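Local coordinates for iron-regulated ABC transporter siderophore-binding protein SirA (Staphylococcus aureus subsp. aureus, PDB 3MWF) that binds the iron(III)-loaded siderophore staphyloferrin B and probably hands it to an ABC transporter for iron uptake, at residues T26-A31 / V88-R93; G44-W49 / G69-P74; S48-P53 / S228-K233. All coordinates share one frame; numbering follows the deposited sequence. Where two conformers were deposited one is given.

Interaction 1: T26-A31 / V88-R93; sequences TLYQGA and VASKVR. With SE8 (5-[(2-{[(3S)-5-{[(2S)-2-amino-2-carboxyethyl]amino}-3-carboxy-3-hydroxy-5-oxopentanoyl]amino}ethyl)amino]-2,5-dioxopentanoic acid), chain C.
Thr26 and Val88 are paired on neighbouring parallel strands, 24-26 and 86-90, in the mixed six-stranded sheet of one lobe of this alpha/beta, two-lobed periplasmic-binding-protein fold; beyond the pair each chain enters a helix, and that of 91-94 borders the ligand. Val88 is held through its backbone by the residues on either side of Thr26: Val25, and Leu27, whose N donates to Val88 O over 2.9 Å with a C=O...N angle of 168°. Leu27 CB lies 3.3 Å from the same Val88 O, and its CD1 continues to Ala89 CB.

The Tyr28 ring packs against 88-93. Chi1 of 58° sets CG between the backbone N and the carbonyl carbon. At the ring's edge, near its plane, CE1 stands 3.4 Å from Ala89 O. Ala31 CB sits 3.7 Å above that plane, over the ring centre, and also meets Val88 CG1 at 3.8 Å. The phenol OH is hydrogen-bonded to Thr110 and Thr119 outside the contact.

Ser90 is the N-cap of helix 91-94, its OG accepting from Arg93 N at 3.1 Å. A water also joins Ser90 OG to Leu27 O, the latter bond weak. The cap starts the turn that carries Arg93, whose guanidinium is fastened at NE by a salt bridge to Glu71 and reaches staphyloferrin B through both terminal nitrogens. NH1 donates to SE8 O29 at 3.0 Å and weakly to O20, while NH2 makes the shorter bond, 2.7 Å to the hydroxyl oxygen O26 with an N-H...O angle of 160°.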
# COMPACT_ATOMS: atom_id res chain seq x y z
N THR A 26 -2.71 -2.11 -15.84
CA THR A 26 -2.15 -1.68 -14.56
C THR A 26 -1.21 -2.73 -14.03
O THR A 26 -1.60 -3.90 -13.87
CB THR A 26 -3.27 -1.35 -13.54
OG1 THR A 26 -4.25 -2.41 -13.56
CG2 THR A 26 -3.93 -0.04 -13.89
N LEU A 27 0.04 -2.33 -13.76
CA LEU A 27 1.12 -3.28 -13.40
C LEU A 27 1.49 -3.31 -11.93
O LEU A 27 2.48 -3.92 -11.57
CB LEU A 27 2.37 -2.99 -14.24
CG LEU A 27 2.13 -3.12 -15.76
CD1 LEU A 27 3.45 -2.91 -16.49
CD2 LEU A 27 1.57 -4.49 -16.12
N TYR A 28 0.72 -2.62 -11.09
CA TYR A 28 0.81 -2.90 -9.66
C TYR A 28 -0.56 -2.81 -8.99
O TYR A 28 -1.44 -2.15 -9.51
CB TYR A 28 1.85 -2.01 -8.97
CG TYR A 28 1.67 -0.52 -9.06
CD1 TYR A 28 2.25 0.20 -10.12
CD2 TYR A 28 1.06 0.19 -8.02
CE1 TYR A 28 2.16 1.60 -10.16
CE2 TYR A 28 0.95 1.59 -8.07
CZ TYR A 28 1.54 2.28 -9.12
OH TYR A 28 1.46 3.65 -9.19
N GLN A 29 -0.71 -3.46 -7.83
CA GLN A 29 -2.04 -3.57 -7.21
C GLN A 29 -2.73 -2.23 -7.06
O GLN A 29 -3.92 -2.10 -7.35
CB GLN A 29 -1.88 -4.17 -5.80
CG GLN A 29 -0.94 -5.39 -5.71
CD GLN A 29 -1.45 -6.58 -6.49
OE1 GLN A 29 -2.61 -6.96 -6.36
NE2 GLN A 29 -0.59 -7.18 -7.33
N GLY A 30 -2.00 -1.22 -6.57
CA GLY A 30 -2.63 0.07 -6.26
C GLY A 30 -3.10 0.78 -7.51
O GLY A 30 -4.08 1.50 -7.46
N ALA A 31 -2.39 0.59 -8.62
CA ALA A 31 -2.76 1.19 -9.90
C ALA A 31 -4.08 0.58 -10.36
O ALA A 31 -4.97 1.28 -10.85
CB ALA A 31 -1.65 0.96 -10.93
N VAL A 88 0.30 1.52 -16.87
CA VAL A 88 0.74 2.19 -15.64
C VAL A 88 1.73 1.24 -14.93
O VAL A 88 1.39 0.11 -14.55
CB VAL A 88 -0.45 2.54 -14.67
CG1 VAL A 88 0.05 3.23 -13.40
CG2 VAL A 88 -1.48 3.44 -15.37
N ALA A 89 2.97 1.72 -14.78
CA ALA A 89 4.08 0.91 -14.30
C ALA A 89 4.66 1.60 -13.07
O ALA A 89 4.19 2.67 -12.70
CB ALA A 89 5.18 0.80 -15.39
N SER A 90 5.64 0.94 -12.46
CA SER A 90 6.40 1.54 -11.35
C SER A 90 7.90 1.33 -11.61
O SER A 90 8.30 0.34 -12.25
CB SER A 90 6.00 0.89 -10.01
OG SER A 90 6.40 -0.48 -9.94
N LYS A 91 8.72 2.24 -11.10
CA LYS A 91 10.17 2.06 -11.22
C LYS A 91 10.57 0.84 -10.40
O LYS A 91 11.35 0.00 -10.84
CB LYS A 91 10.89 3.35 -10.76
CG LYS A 91 12.42 3.36 -10.94
CD LYS A 91 12.86 4.81 -11.05
CE LYS A 91 13.96 5.18 -10.05
NZ LYS A 91 15.29 4.57 -10.40
N VAL A 92 9.99 0.69 -9.20
CA VAL A 92 10.40 -0.43 -8.39
C VAL A 92 10.20 -1.82 -9.06
O VAL A 92 11.07 -2.68 -8.98
CB VAL A 92 9.82 -0.36 -6.96
CG1 VAL A 92 8.31 -0.51 -6.97
CG2 VAL A 92 10.49 -1.42 -6.11
N ARG A 93 9.07 -2.02 -9.73
CA ARG A 93 8.84 -3.31 -10.38
C ARG A 93 9.41 -3.39 -11.79
O ARG A 93 9.90 -4.44 -12.19
CB ARG A 93 7.35 -3.63 -10.47
CG ARG A 93 6.58 -3.58 -9.13
CD ARG A 93 7.16 -4.51 -8.12
NE ARG A 93 6.29 -4.50 -6.95
CZ ARG A 93 6.65 -4.93 -5.75
NH1 ARG A 93 7.88 -5.37 -5.54
NH2 ARG A 93 5.77 -4.90 -4.75
C1 SE8 C . 7.64 -9.14 -3.61
C2 SE8 C . 7.23 -9.79 -2.33
C3 SE8 C . 5.73 -10.02 -2.30
N4 SE8 C . 4.96 -8.78 -2.27
C5 SE8 C . 4.56 -8.24 -1.14
C6 SE8 C . 3.93 -6.87 -1.23
C7 SE8 C . 4.99 -5.78 -1.25
C8 SE8 C . 4.29 -4.43 -1.52
C9 SE8 C . 5.19 -3.21 -1.36
N10 SE8 C . 6.47 -3.32 -1.71
C11 SE8 C . 7.32 -2.16 -1.59
C12 SE8 C . 7.88 -1.75 -2.95
N13 SE8 C . 9.06 -0.91 -2.83
C14 SE8 C . 10.33 -1.39 -2.63
C15 SE8 C . 10.63 -2.82 -2.94
C16 SE8 C . 10.13 -3.54 -1.72
C17 SE8 C . 9.61 -4.92 -1.93
C18 SE8 C . 10.26 -5.93 -1.11
O19 SE8 C . 7.67 -9.84 -4.66
O20 SE8 C . 8.00 -7.94 -3.58
N21 SE8 C . 7.65 -8.94 -1.20
O22 SE8 C . 4.67 -8.76 -0.05
C23 SE8 C . 5.77 -5.77 0.05
O24 SE8 C . 5.24 -5.29 1.09
O25 SE8 C . 6.93 -6.24 0.09
O26 SE8 C . 5.95 -6.09 -2.28
O27 SE8 C . 4.71 -2.16 -0.93
O28 SE8 C . 11.23 -0.70 -2.19
O29 SE8 C . 8.62 -5.17 -2.63
O30 SE8 C . 9.64 -6.95 -0.84
O31 SE8 C . 11.41 -5.71 -0.65
O HOH W 1 4.51 -1.99 -11.43

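Interaction 2: G44-W49 / G69-P74; sequences GAVESW and GQEPAP. With SE8 (5-[(2-{[(3S)-5-{[(2S)-2-amino-2-carboxyethyl]amino}-3-carboxy-3-hydroxy-5-oxopentanoyl]amino}ethyl)amino]-2,5-dioxopentanoic acid), chain C.
Gly69 O receives two approaches from 44-49: a nearly straight hydrogen bond from Glu47 N, 2.9 Å long with an N-H...O angle of 170°, and a CA-H...O contact from Val46 CA at 3.4 Å. Strands 44-45 and 66-70 run parallel in the sheet, and these approaches to Gly69 O belong to the same side-by-side run of the two chains. Gly69 itself has backbone angles at which a side chain would jam against the preceding carbonyl, which accounts for a glycine here. Val46 turns its side chain onto the other segment: CG1 meets Pro74 CB at 4.1 Å, and CG2 lies near Glu71 OE1.

After Gly69 the chain makes a type I turn from Gln70 to Ala73, closed by Ala73 N to Gln70 O. Glu71, the second residue of the turn, donates from N to a water at 2.7 Å, and that water donates to Glu47 O. Glu71 CG is anti to its backbone N (chi1 -177°), and the extended chain beyond it crosses the Trp49 side chain at about a right angle, carboxylate and ring planes being 51° apart. A second water, in the plane of the indole, accepts from Trp49 NE1 at 2.8 Å and donates to Glu71 OE2 at 2.7 Å.

Trp49 belongs to the ligand pocket: the amide nitrogen N4 of staphyloferrin B lies 3.3 Å above one ring face, offset toward the rim. Pro72, another pocket residue, brings CD to 3.5 Å from Trp49 CH2. Glu71 OE2 also forms the salt bridge with Arg93 NE, and OE1 accepts from Gln29 NE2. These donors would favour an ionised Glu71, consistent with a second-shell carboxylate that braces Arg93 directly and reaches Trp49 NE1 through a water.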
# COMPACT_ATOMS: atom_id res chain seq x y z
N GLY A 44 -6.31 -5.02 -18.67
CA GLY A 44 -5.33 -5.97 -18.16
C GLY A 44 -4.79 -5.50 -16.82
O GLY A 44 -4.68 -4.31 -16.57
N ALA A 45 -4.45 -6.45 -15.96
CA ALA A 45 -3.91 -6.14 -14.61
C ALA A 45 -2.99 -7.24 -14.18
O ALA A 45 -3.15 -8.40 -14.55
CB ALA A 45 -5.02 -5.97 -13.60
N VAL A 46 -2.00 -6.90 -13.34
CA VAL A 46 -1.24 -7.95 -12.71
C VAL A 46 -2.13 -8.72 -11.70
O VAL A 46 -3.11 -8.18 -11.19
CB VAL A 46 0.04 -7.41 -12.00
CG1 VAL A 46 1.11 -6.99 -13.09
CG2 VAL A 46 -0.29 -6.27 -11.00
N GLU A 47 -1.80 -9.98 -11.49
CA GLU A 47 -2.57 -10.80 -10.54
C GLU A 47 -2.44 -10.23 -9.12
O GLU A 47 -1.43 -9.62 -8.78
CB GLU A 47 -2.12 -12.25 -10.58
CG GLU A 47 -0.84 -12.55 -9.88
CD GLU A 47 -0.38 -13.97 -10.08
OE1 GLU A 47 -0.94 -14.67 -10.95
OE2 GLU A 47 0.58 -14.36 -9.39
N SER A 48 -3.45 -10.45 -8.29
CA SER A 48 -3.39 -10.08 -6.90
C SER A 48 -2.35 -10.91 -6.16
O SER A 48 -2.04 -12.04 -6.54
CB SER A 48 -4.77 -10.24 -6.24
OG SER A 48 -5.27 -11.56 -6.48
N TRP A 49 -1.81 -10.37 -5.06
CA TRP A 49 -0.79 -11.08 -4.34
C TRP A 49 -1.34 -12.30 -3.60
O TRP A 49 -0.63 -13.32 -3.44
CB TRP A 49 -0.17 -10.16 -3.28
CG TRP A 49 0.75 -9.08 -3.79
CD1 TRP A 49 0.54 -7.74 -3.70
CD2 TRP A 49 2.01 -9.26 -4.43
NE1 TRP A 49 1.59 -7.05 -4.28
CE2 TRP A 49 2.53 -7.96 -4.71
CE3 TRP A 49 2.77 -10.38 -4.78
CZ2 TRP A 49 3.77 -7.75 -5.33
CZ3 TRP A 49 4.02 -10.18 -5.41
CH2 TRP A 49 4.50 -8.86 -5.67
N GLY A 69 0.01 -11.45 -15.60
CA GLY A 69 1.12 -12.10 -14.91
C GLY A 69 1.34 -11.56 -13.51
O GLY A 69 0.51 -10.84 -12.97
N GLN A 70 2.50 -11.90 -12.94
CA GLN A 70 2.82 -11.59 -11.55
C GLN A 70 3.50 -10.23 -11.45
O GLN A 70 4.34 -9.87 -12.29
CB GLN A 70 3.71 -12.68 -10.95
CG GLN A 70 3.09 -14.08 -11.01
CD GLN A 70 3.86 -15.15 -10.25
OE1 GLN A 70 3.34 -16.24 -9.99
NE2 GLN A 70 5.12 -14.87 -9.91
N GLU A 71 3.15 -9.47 -10.43
CA GLU A 71 3.69 -8.11 -10.29
C GLU A 71 5.23 -7.99 -10.38
O GLU A 71 5.73 -7.03 -10.96
CB GLU A 71 3.12 -7.44 -9.03
CG GLU A 71 3.59 -5.98 -8.87
CD GLU A 71 2.82 -5.23 -7.80
OE1 GLU A 71 1.57 -5.37 -7.73
OE2 GLU A 71 3.51 -4.44 -7.09
N PRO A 72 5.98 -8.96 -9.82
CA PRO A 72 7.44 -8.82 -9.97
C PRO A 72 7.97 -8.99 -11.40
O PRO A 72 9.11 -8.60 -11.67
CB PRO A 72 7.97 -9.97 -9.12
CG PRO A 72 6.92 -10.13 -8.06
CD PRO A 72 5.64 -9.98 -8.82
N ALA A 73 7.17 -9.57 -12.29
CA ALA A 73 7.63 -9.83 -13.68
C ALA A 73 6.48 -10.11 -14.61
O ALA A 73 6.23 -11.27 -14.99
CB ALA A 73 8.65 -10.99 -13.71
N PRO A 74 5.75 -9.05 -14.99
CA PRO A 74 4.58 -9.23 -15.85
C PRO A 74 4.95 -9.72 -17.25
O PRO A 74 6.10 -9.56 -17.69
CB PRO A 74 3.97 -7.83 -15.91
CG PRO A 74 5.11 -6.91 -15.61
CD PRO A 74 5.88 -7.65 -14.54
C1 SE8 C . 7.64 -9.14 -3.61
C2 SE8 C . 7.23 -9.79 -2.33
C3 SE8 C . 5.73 -10.02 -2.30
N4 SE8 C . 4.96 -8.78 -2.27
C5 SE8 C . 4.56 -8.24 -1.14
C6 SE8 C . 3.93 -6.87 -1.23
C7 SE8 C . 4.99 -5.78 -1.25
C8 SE8 C . 4.29 -4.43 -1.52
C9 SE8 C . 5.19 -3.21 -1.36
N10 SE8 C . 6.47 -3.32 -1.71
C11 SE8 C . 7.32 -2.16 -1.59
C12 SE8 C . 7.88 -1.75 -2.95
N13 SE8 C . 9.06 -0.91 -2.83
C14 SE8 C . 10.33 -1.39 -2.63
C15 SE8 C . 10.63 -2.82 -2.94
C16 SE8 C . 10.13 -3.54 -1.72
C17 SE8 C . 9.61 -4.92 -1.93
C18 SE8 C . 10.26 -5.93 -1.11
O19 SE8 C . 7.67 -9.84 -4.66
O20 SE8 C . 8.00 -7.94 -3.58
N21 SE8 C . 7.65 -8.94 -1.20
O22 SE8 C . 4.67 -8.76 -0.05
C23 SE8 C . 5.77 -5.77 0.05
O24 SE8 C . 5.24 -5.29 1.09
O25 SE8 C . 6.93 -6.24 0.09
O26 SE8 C . 5.95 -6.09 -2.28
O27 SE8 C . 4.71 -2.16 -0.93
O28 SE8 C . 11.23 -0.70 -2.19
O29 SE8 C . 8.62 -5.17 -2.63
O30 SE8 C . 9.64 -6.95 -0.84
O31 SE8 C . 11.41 -5.71 -0.65
O HOH W 2 1.32 -10.19 -8.57
O HOH W 3 2.61 -4.48 -4.55

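Interaction 3: S48-P53 / S228-K233; sequences SWTQKP and SDPNAK. With SE8 (5-[(2-{[(3S)-5-{[(2S)-2-amino-2-carboxyethyl]amino}-3-carboxy-3-hydroxy-5-oxopentanoyl]amino}ethyl)amino]-2,5-dioxopentanoic acid), chain C.
Trp49 and Pro230 bring two irregular loops to a CA-CA distance of 5.8 Å without any direct hydrogen bond between them, Pro230 standing inside a type I turn from Asp229 to Ala232. The proline ring leans on the backbone side of the tryptophan: its CB is 3.7 Å from Trp49 O and its CG 3.9 Å from Trp49 CB. Thr50 CG2 extends this apolar patch more loosely.

Trp49 O is gripped by two waters, at 2.7 Å and 3.0 Å. The nearer also donates to Pro230 O, and the other accepts from Asn231 ND2, so solvent supplies the polar part of the link. These loops follow strands 44-45 and 222-227, which belong to different sheets, so the contact spans the two lobes of the binding-protein fold beside the siderophore.

Asn231 CG is anti to the carbonyl carbon (chi1 -75°), and the amide beyond it places OD1 3.8 Å from Trp49 CZ3, at the indole edge and near its plane. Within its own loop Trp49 is flanked by the bond from Ser48 OG to Thr50 O. On the ligand side, Pro230 CD comes within 3.4 Å of SE8 O22, the carbonyl oxygen of an amide.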
# COMPACT_ATOMS: atom_id res chain seq x y z
N SER A 48 -3.45 -10.45 -8.29
CA SER A 48 -3.39 -10.08 -6.90
C SER A 48 -2.35 -10.91 -6.16
O SER A 48 -2.04 -12.04 -6.54
CB SER A 48 -4.77 -10.24 -6.24
OG SER A 48 -5.27 -11.56 -6.48
N TRP A 49 -1.81 -10.37 -5.06
CA TRP A 49 -0.79 -11.08 -4.34
C TRP A 49 -1.34 -12.30 -3.60
O TRP A 49 -0.63 -13.32 -3.44
CB TRP A 49 -0.17 -10.16 -3.28
CG TRP A 49 0.75 -9.08 -3.79
CD1 TRP A 49 0.54 -7.74 -3.70
CD2 TRP A 49 2.01 -9.26 -4.43
NE1 TRP A 49 1.59 -7.05 -4.28
CE2 TRP A 49 2.53 -7.96 -4.71
CE3 TRP A 49 2.77 -10.38 -4.78
CZ2 TRP A 49 3.77 -7.75 -5.33
CZ3 TRP A 49 4.02 -10.18 -5.41
CH2 TRP A 49 4.50 -8.86 -5.67
N THR A 50 -2.57 -12.17 -3.13
CA THR A 50 -3.27 -13.32 -2.50
C THR A 50 -4.67 -13.31 -3.09
O THR A 50 -5.00 -12.42 -3.88
CB THR A 50 -3.38 -13.17 -0.96
OG1 THR A 50 -4.13 -11.99 -0.65
CG2 THR A 50 -1.99 -13.14 -0.30
N GLN A 51 -5.49 -14.31 -2.74
CA GLN A 51 -6.82 -14.44 -3.37
C GLN A 51 -6.69 -14.42 -4.89
O GLN A 51 -7.54 -13.86 -5.56
CB GLN A 51 -7.76 -13.34 -2.91
CG GLN A 51 -7.95 -13.32 -1.38
CD GLN A 51 -8.93 -12.28 -0.91
OE1 GLN A 51 -9.21 -11.30 -1.60
NE2 GLN A 51 -9.48 -12.49 0.29
N LYS A 52 -5.67 -15.08 -5.42
CA LYS A 52 -5.39 -14.98 -6.86
C LYS A 52 -6.57 -15.51 -7.67
O LYS A 52 -7.22 -16.47 -7.25
CB LYS A 52 -4.16 -15.81 -7.21
CG LYS A 52 -2.88 -15.35 -6.55
CD LYS A 52 -1.69 -16.11 -7.13
CE LYS A 52 -0.40 -15.60 -6.50
NZ LYS A 52 0.79 -15.96 -7.35
N PRO A 53 -6.83 -14.94 -8.85
CA PRO A 53 -6.07 -13.88 -9.54
C PRO A 53 -6.49 -12.45 -9.22
O PRO A 53 -5.80 -11.52 -9.65
CB PRO A 53 -6.37 -14.19 -11.01
CG PRO A 53 -7.74 -14.65 -10.98
CD PRO A 53 -7.85 -15.51 -9.74
N SER A 228 1.82 -11.63 6.83
CA SER A 228 1.76 -11.54 5.37
C SER A 228 3.08 -11.93 4.74
O SER A 228 4.13 -11.39 5.10
CB SER A 228 1.37 -10.12 4.93
OG SER A 228 1.28 -10.00 3.51
N ASP A 229 3.04 -12.90 3.84
CA ASP A 229 4.20 -13.23 3.01
C ASP A 229 3.68 -13.97 1.77
O ASP A 229 3.64 -15.23 1.75
CB ASP A 229 5.25 -14.07 3.79
CG ASP A 229 6.57 -14.21 3.05
OD1 ASP A 229 6.62 -13.96 1.83
OD2 ASP A 229 7.58 -14.62 3.67
N PRO A 230 3.24 -13.20 0.76
CA PRO A 230 2.44 -13.80 -0.32
C PRO A 230 3.14 -14.91 -1.06
O PRO A 230 2.50 -15.90 -1.45
CB PRO A 230 2.23 -12.62 -1.28
CG PRO A 230 2.06 -11.46 -0.31
CD PRO A 230 3.15 -11.73 0.75
N ASN A 231 4.43 -14.73 -1.28
CA ASN A 231 5.16 -15.72 -2.06
C ASN A 231 5.85 -16.86 -1.29
O ASN A 231 6.53 -17.71 -1.90
CB ASN A 231 6.04 -15.00 -3.06
CG ASN A 231 5.21 -14.44 -4.22
OD1 ASN A 231 5.68 -13.60 -5.00
ND2 ASN A 231 3.98 -14.92 -4.36
N ALA A 232 5.63 -16.90 0.02
CA ALA A 232 6.11 -18.04 0.84
C ALA A 232 5.50 -19.32 0.29
O ALA A 232 4.31 -19.36 -0.00
CB ALA A 232 5.73 -17.88 2.32
N LYS A 233 6.30 -20.36 0.16
CA LYS A 233 5.78 -21.67 -0.25
C LYS A 233 4.98 -22.36 0.84
O LYS A 233 4.08 -23.14 0.54
CB LYS A 233 6.91 -22.55 -0.79
CG LYS A 233 7.46 -21.98 -2.10
CD LYS A 233 8.38 -22.89 -2.85
CE LYS A 233 8.37 -22.50 -4.35
NZ LYS A 233 7.40 -23.32 -5.22
C1 SE8 C . 7.64 -9.14 -3.61
C2 SE8 C . 7.23 -9.79 -2.33
C3 SE8 C . 5.73 -10.02 -2.30
N4 SE8 C . 4.96 -8.78 -2.27
C5 SE8 C . 4.56 -8.24 -1.14
C6 SE8 C . 3.93 -6.87 -1.23
C7 SE8 C . 4.99 -5.78 -1.25
C8 SE8 C . 4.29 -4.43 -1.52
C9 SE8 C . 5.19 -3.21 -1.36
N10 SE8 C . 6.47 -3.32 -1.71
C11 SE8 C . 7.32 -2.16 -1.59
C12 SE8 C . 7.88 -1.75 -2.95
N13 SE8 C . 9.06 -0.91 -2.83
C14 SE8 C . 10.33 -1.39 -2.63
C15 SE8 C . 10.63 -2.82 -2.94
C16 SE8 C . 10.13 -3.54 -1.72
C17 SE8 C . 9.61 -4.92 -1.93
C18 SE8 C . 10.26 -5.93 -1.11
O19 SE8 C . 7.67 -9.84 -4.66
O20 SE8 C . 8.00 -7.94 -3.58
N21 SE8 C . 7.65 -8.94 -1.20
O22 SE8 C . 4.67 -8.76 -0.05
C23 SE8 C . 5.77 -5.77 0.05
O24 SE8 C . 5.24 -5.29 1.09
O25 SE8 C . 6.93 -6.24 0.09
O26 SE8 C . 5.95 -6.09 -2.28
O27 SE8 C . 4.71 -2.16 -0.93
O28 SE8 C . 11.23 -0.70 -2.19
O29 SE8 C . 8.62 -5.17 -2.63
O30 SE8 C . 9.64 -6.95 -0.84
O31 SE8 C . 11.41 -5.71 -0.65
O HOH W 4 1.73 -13.82 -5.22
O HOH W 5 -0.19 -15.83 -2.63

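Overall arrangement
From the N terminus, strand 24-26 leads into 26-31; interaction 1 pairs 26-31 with 88-93, closing a loop of 56 residues. Within that span lies interaction 2, closing the shorter loop from 44-49 to 69-74; both contacts involve one six-stranded sheet, with centres 9 Å apart. Interaction 3 sets out from the loop after strand 44-45 and shares Ser48 and Trp49 with interaction 2, but closes only at 228-233, across 174 intervening residues, and so crosses interaction 1 along the chain. Interactions 1 and 2 therefore lie in one lobe, whereas interaction 3 joins it to the lobe built on strand 222-227. All three touch the bound siderophore; the salt bridge of Lys52 with Glu47 couples interactions 2 and 3.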